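Local coordinates for protein bifunctional endomannanase/endoglucanase (PDB 3W0K) that probably hydrolyses beta-linked mannan and glucan chains, as a bifunctional endomannanase and endoglucanase of glycoside hydrolase family 5 with a beta/alpha-barrel fold, at residues Arg163-Asp174 against Leu186-Arg196; Gly260-Ala270 against Pro296-Ala307. All coordinates share one frame; numbering follows the deposited sequence.

Interaction 1: Arg163-Asp174 against Leu186-Arg196; sequences RKIDPDREIVID and LAHLGVVHSGR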
loop_
_atom_site.group_PDB
_atom_site.type_symbol
_atom_site.label_atom_id
_atom_site.label_comp_id
_atom_site.label_asym_id
_atom_site.label_seq_id
_atom_site.Cartn_x
_atom_site.Cartn_y
_atom_site.Cartn_z
ATOM N N ARG A 163 8.779 -7.703 17.661
ATOM C CA ARG A 163 8.385 -7.374 19.030
ATOM C C ARG A 163 9.403 -7.740 20.101
ATOM O O ARG A 163 9.424 -7.126 21.171
ATOM C CB ARG A 163 7.018 -7.970 19.356
ATOM C CG ARG A 163 5.896 -7.253 18.632
ATOM C CD ARG A 163 4.533 -7.845 18.925
ATOM N NE ARG A 163 3.477 -7.051 18.298
ATOM C CZ ARG A 163 2.243 -7.486 18.061
ATOM N NH1 ARG A 163 1.888 -8.721 18.393
ATOM N NH2 ARG A 163 1.361 -6.681 17.486
ATOM N N LYS A 164 10.232 -8.746 19.831
ATOM C CA LYS A 164 11.260 -9.143 20.789
ATOM C C LYS A 164 12.282 -8.009 20.905
ATOM O O LYS A 164 12.824 -7.750 21.982
ATOM C CB LYS A 164 11.948 -10.434 20.339
ATOM C CG LYS A 164 13.013 -10.932 21.302
ATOM C CD LYS A 164 13.555 -12.287 20.884
ATOM C CE LYS A 164 14.664 -12.744 21.822
ATOM N NZ LYS A 164 15.830 -11.814 21.796
ATOM N N ILE A 165 12.515 -7.324 19.788
ATOM C CA ILE A 165 13.456 -6.208 19.729
ATOM C C ILE A 165 12.782 -4.904 20.159
ATOM O O ILE A 165 13.311 -4.169 21.000
ATOM C CB ILE A 165 14.037 -6.054 18.303
ATOM C CG1 ILE A 165 14.882 -7.282 17.957
ATOM C CG2 ILE A 165 14.856 -4.767 18.190
ATOM C CD1 ILE A 165 15.212 -7.409 16.485
ATOM N N ASP A 166 11.615 -4.628 19.587
ATOM C CA ASP A 166 10.861 -3.421 19.911
ATOM C C ASP A 166 9.375 -3.745 20.054
ATOM O O ASP A 166 8.625 -3.731 19.075
ATOM C CB ASP A 166 11.076 -2.349 18.833
ATOM C CG ASP A 166 10.404 -1.024 19.176
ATOM O OD1 ASP A 166 9.777 -0.910 20.251
ATOM O OD2 ASP A 166 10.501 -0.085 18.361
ATOM N N PRO A 167 8.920 -3.986 21.295
ATOM C CA PRO A 167 7.522 -4.314 21.597
ATOM C C PRO A 167 6.536 -3.197 21.266
ATOM O O PRO A 167 5.334 -3.439 21.156
ATOM C CB PRO A 167 7.546 -4.558 23.110
ATOM C CG PRO A 167 8.964 -4.900 23.408
ATOM C CD PRO A 167 9.732 -3.976 22.523
ATOM N N ASP A 168 7.050 -1.980 21.111
ATOM C CA ASP A 168 6.216 -0.815 20.827
ATOM C C ASP A 168 6.025 -0.487 19.349
ATOM O O ASP A 168 5.307 0.457 19.018
ATOM C CB ASP A 168 6.777 0.418 21.541
ATOM C CG ASP A 168 6.867 0.236 23.050
ATOM O OD1 ASP A 168 5.913 -0.304 23.647
ATOM O OD2 ASP A 168 7.893 0.638 23.637
ATOM N N ARG A 169 6.659 -1.255 18.466
ATOM C CA ARG A 169 6.552 -1.009 17.027
ATOM C C ARG A 169 5.234 -1.462 16.405
ATOM O O ARG A 169 4.899 -2.652 16.430
ATOM C CB ARG A 169 7.713 -1.675 16.285
ATOM C CG ARG A 169 7.640 -1.543 14.757
ATOM C CD ARG A 169 7.731 -0.090 14.291
ATOM N NE ARG A 169 8.957 0.550 14.765
ATOM C CZ ARG A 169 9.000 1.721 15.392
ATOM N NH1 ARG A 169 7.882 2.406 15.612
ATOM N NH2 ARG A 169 10.157 2.174 15.862
ATOM N N GLU A 170 4.507 -0.507 15.825
ATOM C CA GLU A 170 3.239 -0.798 15.168
ATOM C C GLU A 170 3.526 -1.558 13.882
ATOM O O GLU A 170 4.410 -1.187 13.106
ATOM C CB GLU A 170 2.477 0.496 14.867
ATOM C CG GLU A 170 1.122 0.288 14.202
ATOM C CD GLU A 170 0.360 1.589 14.042
ATOM O OE1 GLU A 170 0.161 2.030 12.893
ATOM O OE2 GLU A 170 -0.029 2.180 15.073
ATOM N N ILE A 171 2.780 -2.635 13.679
ATOM C CA ILE A 171 2.943 -3.496 12.518
ATOM C C ILE A 171 1.662 -3.547 11.700
ATOM O O ILE A 171 0.559 -3.531 12.246
ATOM C CB ILE A 171 3.364 -4.920 12.963
ATOM C CG1 ILE A 171 4.748 -4.861 13.620
ATOM C CG2 ILE A 171 3.388 -5.877 11.776
ATOM C CD1 ILE A 171 5.128 -6.114 14.384
ATOM N N VAL A 172 1.833 -3.567 10.381
ATOM C CA VAL A 172 0.729 -3.614 9.434
ATOM C C VAL A 172 0.926 -4.827 8.533
ATOM O O VAL A 172 2.055 -5.152 8.159
ATOM C CB VAL A 172 0.717 -2.347 8.533
ATOM C CG1 VAL A 172 -0.480 -2.369 7.589
ATOM C CG2 VAL A 172 0.715 -1.085 9.384
ATOM N N ILE A 173 -0.168 -5.522 8.232
ATOM C CA ILE A 173 -0.124 -6.681 7.343
ATOM C C ILE A 173 -1.153 -6.493 6.238
ATOM O O ILE A 173 -2.243 -5.967 6.482
ATOM C CB ILE A 173 -0.365 -8.023 8.088
ATOM C CG1 ILE A 173 -1.727 -8.042 8.783
ATOM C CG2 ILE A 173 0.753 -8.275 9.090
ATOM C CD1 ILE A 173 -2.081 -9.418 9.356
ATOM N N ASP A 174 -0.780 -6.864 5.016
ATOM C CA ASP A 174 -1.654 -6.729 3.850
ATOM C C ASP A 174 -2.541 -7.946 3.635
ATOM O O ASP A 174 -2.138 -9.078 3.902
ATOM C CB ASP A 174 -0.827 -6.502 2.577
ATOM C CG ASP A 174 -0.209 -5.112 2.502
ATOM O OD1 ASP A 174 -0.187 -4.383 3.518
ATOM O OD2 ASP A 174 0.260 -4.751 1.404
ATOM N N LEU A 186 -5.743 -13.964 11.713
ATOM C CA LEU A 186 -4.695 -13.125 12.291
ATOM C C LEU A 186 -5.269 -11.926 13.054
ATOM O O LEU A 186 -4.543 -10.996 13.409
ATOM C CB LEU A 186 -3.734 -12.646 11.195
ATOM C CG LEU A 186 -2.821 -13.712 10.581
ATOM C CD1 LEU A 186 -2.179 -13.185 9.310
ATOM C CD2 LEU A 186 -1.760 -14.139 11.594
ATOM N N ALA A 187 -6.567 -11.981 13.340
ATOM C CA ALA A 187 -7.260 -10.906 14.051
ATOM C C ALA A 187 -6.729 -10.610 15.457
ATOM O O ALA A 187 -6.692 -9.453 15.878
ATOM C CB ALA A 187 -8.755 -11.208 14.114
ATOM N N HIS A 188 -6.305 -11.649 16.170
ATOM C CA HIS A 188 -5.813 -11.496 17.537
ATOM C C HIS A 188 -4.336 -11.121 17.676
ATOM O O HIS A 188 -3.823 -11.022 18.795
ATOM C CB HIS A 188 -6.107 -12.764 18.335
ATOM N N LEU A 189 -3.667 -10.864 16.554
ATOM C CA LEU A 189 -2.246 -10.525 16.582
ATOM C C LEU A 189 -1.931 -9.083 16.996
ATOM O O LEU A 189 -0.776 -8.751 17.270
ATOM C CB LEU A 189 -1.606 -10.850 15.229
ATOM C CG LEU A 189 -0.087 -11.019 15.184
ATOM C CD1 LEU A 189 0.371 -12.032 16.229
ATOM C CD2 LEU A 189 0.323 -11.469 13.790
ATOM N N GLY A 190 -2.954 -8.234 17.046
ATOM C CA GLY A 190 -2.751 -6.850 17.444
ATOM C C GLY A 190 -1.995 -6.020 16.424
ATOM O O GLY A 190 -1.179 -5.168 16.780
ATOM N N VAL A 191 -2.264 -6.283 15.150
ATOM C CA VAL A 191 -1.625 -5.560 14.057
ATOM C C VAL A 191 -2.700 -4.910 13.198
ATOM O O VAL A 191 -3.878 -5.262 13.294
ATOM C CB VAL A 191 -0.776 -6.504 13.159
ATOM C CG1 VAL A 191 0.330 -7.153 13.974
ATOM C CG2 VAL A 191 -1.659 -7.565 12.502
ATOM N N VAL A 192 -2.303 -3.930 12.396
ATOM C CA VAL A 192 -3.247 -3.264 11.509
ATOM C C VAL A 192 -3.442 -4.137 10.274
ATOM O O VAL A 192 -2.470 -4.626 9.702
ATOM C CB VAL A 192 -2.728 -1.883 11.043
ATOM C CG1 VAL A 192 -3.723 -1.243 10.075
ATOM C CG2 VAL A 192 -2.493 -0.974 12.237
ATOM N N HIS A 193 -4.697 -4.388 9.914
ATOM C CA HIS A 193 -5.007 -5.172 8.722
ATOM C C HIS A 193 -5.254 -4.171 7.603
ATOM O O HIS A 193 -6.167 -3.345 7.679
ATOM C CB HIS A 193 -6.229 -6.060 8.952
ATOM C CG HIS A 193 -5.965 -7.210 9.871
ATOM N ND1 HIS A 193 -6.411 -8.488 9.610
ATOM C CD2 HIS A 193 -5.289 -7.277 11.043
ATOM C CE1 HIS A 193 -6.020 -9.293 10.582
ATOM N NE2 HIS A 193 -5.338 -8.584 11.464
ATOM N N SER A 194 -4.425 -4.245 6.568
ATOM C CA SER A 194 -4.500 -3.312 5.456
ATOM C C SER A 194 -5.134 -3.858 4.189
ATOM O O SER A 194 -4.635 -4.819 3.586
ATOM C CB SER A 194 -3.101 -2.768 5.151
ATOM O OG SER A 194 -3.150 -1.699 4.222
ATOM N N GLY A 195 -6.220 -3.202 3.787
ATOM C CA GLY A 195 -6.949 -3.571 2.588
ATOM C C GLY A 195 -6.622 -2.695 1.391
ATOM O O GLY A 195 -5.681 -1.886 1.416
ATOM N N ARG A 196 -7.447 -2.811 0.356
ATOM C CA ARG A 196 -7.233 -2.078 -0.882
ATOM C C ARG A 196 -8.506 -1.487 -1.466
ATOM O O ARG A 196 -9.607 -1.978 -1.207
ATOM C CB ARG A 196 -6.604 -3.011 -1.919
ATOM C CG ARG A 196 -5.170 -3.436 -1.611
ATOM C CD ARG A 196 -4.250 -2.238 -1.679
ATOM N NE ARG A 196 -2.832 -2.579 -1.552
ATOM C CZ ARG A 196 -2.164 -2.631 -0.405
ATOM N NH1 ARG A 196 -2.775 -2.384 0.748
ATOM N NH2 ARG A 196 -0.850 -2.837 -0.420
HETATM O O HOH W 1 -0.755 -1.737 2.978
#
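Ile173 and His193 pair in register on adjacent parallel strands, and the isoleucine side chain reaches across to Val191, Leu186 and the imidazole. From CB, chi1 of 59° sets CG1 between the backbone N and the carbonyl carbon, which places Ile173 CG1 3.6 Å from Val192 O and also against Val191 CG2. Beyond it, CD1 lies 3.7 Å from CG2 of Val191, meets Leu186 CD1, and lies over one face of the His193 ring in a CH-pi contact, 4.1 Å from the centroid. Helix 148-165 closes over this apolar cluster through Ile155. Three backbone bonds, Val192 N to Ile171 O, Ile173 N to Val192 O and Ser194 N to Ile173 O, join 170-174 and 192-197 as neighbours in the eight-stranded barrel. Before the strands, Arg163 grips the Leu189 carbonyl oxygen end-on, NH1 at 2.9 Å and NH2 at 3.0 Å, with that oxygen in the guanidinium plane. At the other end, Asp174 OD2 forms a salt bridge with Arg196 NH2 at 2.9 Å, a weak hydrogen bond with the planes 76° apart, and also accepts from Glu137 N; a water joins Asp174 OD1, Ser194 OG and Arg196 NH1. Arg196 also pairs with Glu137 and Glu258, so ionic and water-mediated links hold this polar end, while the Ile173 side is apolar.

Interaction 2: Gly260-Ala270 against Pro296-Ala307; sequences GCFNKTSNDVA and PFGIVEHGRPGA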
loop_
_atom_site.group_PDB
_atom_site.type_symbol
_atom_site.label_atom_id
_atom_site.label_comp_id
_atom_site.label_asym_id
_atom_site.label_seq_id
_atom_site.Cartn_x
_atom_site.Cartn_y
_atom_site.Cartn_z
ATOM N N GLY A 260 -7.072 3.792 -5.680
ATOM C CA GLY A 260 -6.960 4.751 -6.759
ATOM C C GLY A 260 -7.377 4.196 -8.098
ATOM O O GLY A 260 -7.764 3.030 -8.214
ATOM N N CYS A 261 -7.238 5.032 -9.119
ATOM C CA CYS A 261 -7.613 4.668 -10.474
ATOM C C CYS A 261 -6.524 5.085 -11.454
ATOM O O CYS A 261 -5.938 6.161 -11.323
ATOM C CB CYS A 261 -8.924 5.373 -10.826
ATOM S SG CYS A 261 -9.600 4.962 -12.437
ATOM N N PHE A 262 -6.262 4.224 -12.436
ATOM C CA PHE A 262 -5.259 4.485 -13.466
ATOM C C PHE A 262 -5.757 5.638 -14.352
ATOM O O PHE A 262 -6.920 6.042 -14.253
ATOM C CB PHE A 262 -5.019 3.209 -14.274
ATOM C CG PHE A 262 -3.790 3.244 -15.141
ATOM C CD1 PHE A 262 -2.584 3.741 -14.659
ATOM C CD2 PHE A 262 -3.835 2.747 -16.440
ATOM C CE1 PHE A 262 -1.442 3.740 -15.456
ATOM C CE2 PHE A 262 -2.698 2.742 -17.245
ATOM C CZ PHE A 262 -1.499 3.239 -16.751
ATOM N N ASN A 263 -4.895 6.147 -15.229
ATOM C CA ASN A 263 -5.251 7.297 -16.060
ATOM C C ASN A 263 -5.817 7.080 -17.463
ATOM O O ASN A 263 -5.799 8.001 -18.283
ATOM C CB ASN A 263 -4.072 8.277 -16.115
ATOM C CG ASN A 263 -2.896 7.745 -16.924
ATOM O OD1 ASN A 263 -2.850 6.569 -17.288
ATOM N ND2 ASN A 263 -1.947 8.622 -17.218
ATOM N N LYS A 264 -6.323 5.883 -17.742
ATOM C CA LYS A 264 -6.903 5.601 -19.055
ATOM C C LYS A 264 -8.430 5.608 -18.996
ATOM O O LYS A 264 -9.106 5.691 -20.022
ATOM C CB LYS A 264 -6.387 4.268 -19.599
ATOM C CG LYS A 264 -4.892 4.260 -19.872
ATOM C CD LYS A 264 -4.500 5.364 -20.841
ATOM C CE LYS A 264 -2.999 5.375 -21.076
ATOM N NZ LYS A 264 -2.592 6.448 -22.025
ATOM N N THR A 265 -8.957 5.544 -17.779
ATOM C CA THR A 265 -10.394 5.555 -17.526
ATOM C C THR A 265 -10.899 6.989 -17.650
ATOM O O THR A 265 -10.198 7.928 -17.269
ATOM C CB THR A 265 -10.676 5.038 -16.100
ATOM O OG1 THR A 265 -10.208 3.690 -15.990
ATOM C CG2 THR A 265 -12.164 5.094 -15.770
ATOM N N SER A 266 -12.097 7.166 -18.201
ATOM C CA SER A 266 -12.662 8.506 -18.348
ATOM C C SER A 266 -12.776 9.121 -16.956
ATOM O O SER A 266 -13.182 8.445 -16.006
ATOM C CB SER A 266 -14.035 8.449 -19.017
ATOM O OG SER A 266 -14.454 9.748 -19.395
ATOM N N ASN A 267 -12.422 10.397 -16.835
ATOM C CA ASN A 267 -12.456 11.056 -15.538
ATOM C C ASN A 267 -13.810 11.094 -14.847
ATOM O O ASN A 267 -13.879 10.957 -13.628
ATOM C CB ASN A 267 -11.872 12.465 -15.607
ATOM C CG ASN A 267 -11.430 12.960 -14.251
ATOM O OD1 ASN A 267 -10.613 12.319 -13.585
ATOM N ND2 ASN A 267 -11.989 14.082 -13.813
ATOM N N ASP A 268 -14.884 11.293 -15.608
ATOM C CA ASP A 268 -16.214 11.330 -15.006
ATOM C C ASP A 268 -16.537 9.980 -14.367
ATOM O O ASP A 268 -17.129 9.919 -13.291
ATOM C CB ASP A 268 -17.279 11.715 -16.045
ATOM C CG ASP A 268 -17.485 10.650 -17.107
ATOM O OD1 ASP A 268 -18.649 10.257 -17.333
ATOM O OD2 ASP A 268 -16.490 10.206 -17.716
ATOM N N VAL A 269 -16.096 8.905 -15.017
ATOM C CA VAL A 269 -16.311 7.548 -14.524
ATOM C C VAL A 269 -15.469 7.301 -13.270
ATOM O O VAL A 269 -15.953 6.734 -12.286
ATOM C CB VAL A 269 -15.958 6.505 -15.614
ATOM C CG1 VAL A 269 -16.053 5.090 -15.060
ATOM C CG2 VAL A 269 -16.897 6.665 -16.807
ATOM N N ALA A 270 -14.219 7.754 -13.301
ATOM C CA ALA A 270 -13.313 7.593 -12.166
ATOM C C ALA A 270 -13.840 8.337 -10.944
ATOM O O ALA A 270 -13.880 7.784 -9.845
ATOM C CB ALA A 270 -11.922 8.090 -12.529
ATOM N N PRO A 296 0.025 8.615 -12.632
ATOM C CA PRO A 296 -1.280 8.150 -13.120
ATOM C C PRO A 296 -2.345 7.929 -12.049
ATOM O O PRO A 296 -3.519 8.220 -12.279
ATOM C CB PRO A 296 -0.926 6.852 -13.842
ATOM C CG PRO A 296 0.451 7.123 -14.353
ATOM C CD PRO A 296 1.109 7.768 -13.160
ATOM N N PHE A 297 -1.944 7.389 -10.899
ATOM C CA PHE A 297 -2.865 7.136 -9.788
ATOM C C PHE A 297 -2.863 8.287 -8.779
ATOM O O PHE A 297 -3.320 8.118 -7.642
ATOM C CB PHE A 297 -2.471 5.856 -9.038
ATOM C CG PHE A 297 -2.804 4.581 -9.761
ATOM C CD1 PHE A 297 -1.926 4.045 -10.695
ATOM C CD2 PHE A 297 -3.974 3.889 -9.463
ATOM C CE1 PHE A 297 -2.206 2.829 -11.323
ATOM C CE2 PHE A 297 -4.266 2.674 -10.084
ATOM C CZ PHE A 297 -3.378 2.144 -11.017
ATOM N N GLY A 298 -2.366 9.453 -9.185
ATOM C CA GLY A 298 -2.295 10.580 -8.265
ATOM C C GLY A 298 -3.289 11.710 -8.460
ATOM O O GLY A 298 -4.287 11.573 -9.171
ATOM N N ILE A 299 -3.034 12.821 -7.774
ATOM C CA ILE A 299 -3.889 14.001 -7.873
ATOM C C ILE A 299 -3.229 15.106 -8.698
ATOM O O ILE A 299 -3.883 16.080 -9.068
ATOM C CB ILE A 299 -4.274 14.583 -6.484
ATOM C CG1 ILE A 299 -3.032 15.038 -5.714
ATOM C CG2 ILE A 299 -5.073 13.567 -5.687
ATOM C CD1 ILE A 299 -3.347 15.914 -4.508
ATOM N N VAL A 300 -1.941 14.955 -8.988
ATOM C CA VAL A 300 -1.224 15.966 -9.757
ATOM C C VAL A 300 -1.098 15.566 -11.220
ATOM O O VAL A 300 -0.331 14.666 -11.554
ATOM C CB VAL A 300 0.189 16.227 -9.180
ATOM C CG1 VAL A 300 0.868 17.365 -9.942
ATOM C CG2 VAL A 300 0.097 16.562 -7.701
ATOM N N GLU A 301 -1.877 16.229 -12.076
ATOM C CA GLU A 301 -1.864 15.976 -13.518
ATOM C C GLU A 301 -1.821 14.486 -13.856
ATOM O O GLU A 301 -0.960 14.038 -14.615
ATOM C CB GLU A 301 -0.670 16.691 -14.163
ATOM C CG GLU A 301 -0.692 18.202 -13.999
ATOM C CD GLU A 301 0.499 18.878 -14.651
ATOM O OE1 GLU A 301 1.539 19.037 -13.976
ATOM O OE2 GLU A 301 0.394 19.256 -15.836
ATOM N N HIS A 302 -2.755 13.719 -13.297
ATOM C CA HIS A 302 -2.781 12.280 -13.540
ATOM C C HIS A 302 -2.935 11.913 -15.016
ATOM O O HIS A 302 -2.332 10.943 -15.474
ATOM C CB HIS A 302 -3.839 11.593 -12.671
ATOM C CG HIS A 302 -5.206 12.186 -12.790
ATOM N ND1 HIS A 302 -5.749 13.003 -11.821
ATOM C CD2 HIS A 302 -6.142 12.079 -13.762
ATOM C CE1 HIS A 302 -6.961 13.374 -12.194
ATOM N NE2 HIS A 302 -7.223 12.827 -13.368
ATOM N N GLY A 303 -3.745 12.676 -15.748
ATOM C CA GLY A 303 -3.908 12.420 -17.171
ATOM C C GLY A 303 -5.207 11.841 -17.697
ATOM O O GLY A 303 -5.332 11.656 -18.907
ATOM N N ARG A 304 -6.175 11.554 -16.831
ATOM C CA ARG A 304 -7.444 10.997 -17.301
ATOM C C ARG A 304 -8.177 11.949 -18.236
ATOM O O ARG A 304 -8.215 13.160 -18.004
ATOM C CB ARG A 304 -8.366 10.640 -16.135
ATOM C CG ARG A 304 -8.079 9.295 -15.510
ATOM C CD ARG A 304 -9.146 8.929 -14.492
ATOM N NE ARG A 304 -9.018 9.703 -13.263
ATOM C CZ ARG A 304 -8.154 9.412 -12.295
ATOM N NH1 ARG A 304 -7.354 8.361 -12.421
ATOM N NH2 ARG A 304 -8.071 10.181 -11.216
ATOM N N PRO A 305 -8.741 11.416 -19.329
ATOM C CA PRO A 305 -9.466 12.276 -20.266
ATOM C C PRO A 305 -10.645 12.979 -19.597
ATOM O O PRO A 305 -11.419 12.361 -18.856
ATOM C CB PRO A 305 -9.906 11.302 -21.363
ATOM C CG PRO A 305 -9.920 9.967 -20.682
ATOM C CD PRO A 305 -8.702 10.025 -19.807
ATOM N N GLY A 306 -10.727 14.290 -19.807
ATOM C CA GLY A 306 -11.803 15.073 -19.226
ATOM C C GLY A 306 -11.420 15.817 -17.960
ATOM O O GLY A 306 -12.121 16.738 -17.550
ATOM N N ALA A 307 -10.318 15.418 -17.331
ATOM C CA ALA A 307 -9.866 16.067 -16.106
ATOM C C ALA A 307 -9.278 17.453 -16.358
ATOM O O ALA A 307 -8.743 17.731 -17.435
ATOM C CB ALA A 307 -8.847 15.187 -15.391
HETATM O O HOH W 2 -6.027 7.532 -8.253
HETATM O O HOH W 3 -4.450 9.211 -20.440
HETATM O O HOH W 4 -10.025 12.210 -10.987
HETATM O O HOH W 5 -14.383 12.507 -18.450
#
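The guanidinium edge of Arg304 faces Asn267 OD1 and the carbonyls of Cys261 and Phe262, while one of its faces lies against the His302 ring, whose CD2 sits over its centre. NE gives a 3.1 Å bond to Asn267 OD1 in the carbonyl plane, with amide and guanidinium only 4° from coplanar. NH1 reaches Phe262 O at 3.0 Å, from above that carbonyl's plane, and more weakly Cys261 O. A bend at chi3 (-74°) brings NE within 3.4 Å of Ala270 CB. Phe297 takes Phe262 N over one face, and Asn263 OD1 sits over the centre of the Phe262 ring; the two phenyl rings meet obliquely, CD1 of Phe262 3.5 Å from CE1 of Phe297, and Pro296 CB packs on Phe262 CE1. In the beta/alpha barrel, 260-270 is the loop after strand 254-259 together with the first turn of helix 267-284; the loop after the last barrel strand, 287-290, contains 296-307. Were Arg304 an alanine, Asn267 OD1 and the carbonyls of Phe262 and Cys261 would probably lose this donor, with a gap opened beside His302. Asn263 ND2 donates to His302 O at 2.9 Å. Where the helix begins, Asn267 N donates to Pro305 O at 3.0 Å, within the type II turn Arg304-Ala307, and Asn267 CG rests on Ala307 CB. A water bridges Asn267 OD1 and Arg304 NH2.

Interaction 1 is a buried contact between neighbouring barrel strands, whereas interaction 2 is only partly buried and ties together two loops that follow the last two strands. They share no element, lie on opposite sides of the chain's centre with their centres about 33 Å apart, and follow one another along the sequence. Regular parallel-strand bonding and branched aliphatic side chains dominate 163-174 with 186-196; in 260-270 with 296-307, side-chain donors and one helix-start amide bind loop carbonyls and a side-chain amide oxygen, and waters bridge several polar atoms. Interaction 1 uses arginine both ways, Arg163 on a neutral carbonyl and Arg196 among carboxylates, whereas Arg304 meets neutral oxygens. Arg196 and Phe297 each approach bound TRS, probably from the crystallisation liquor.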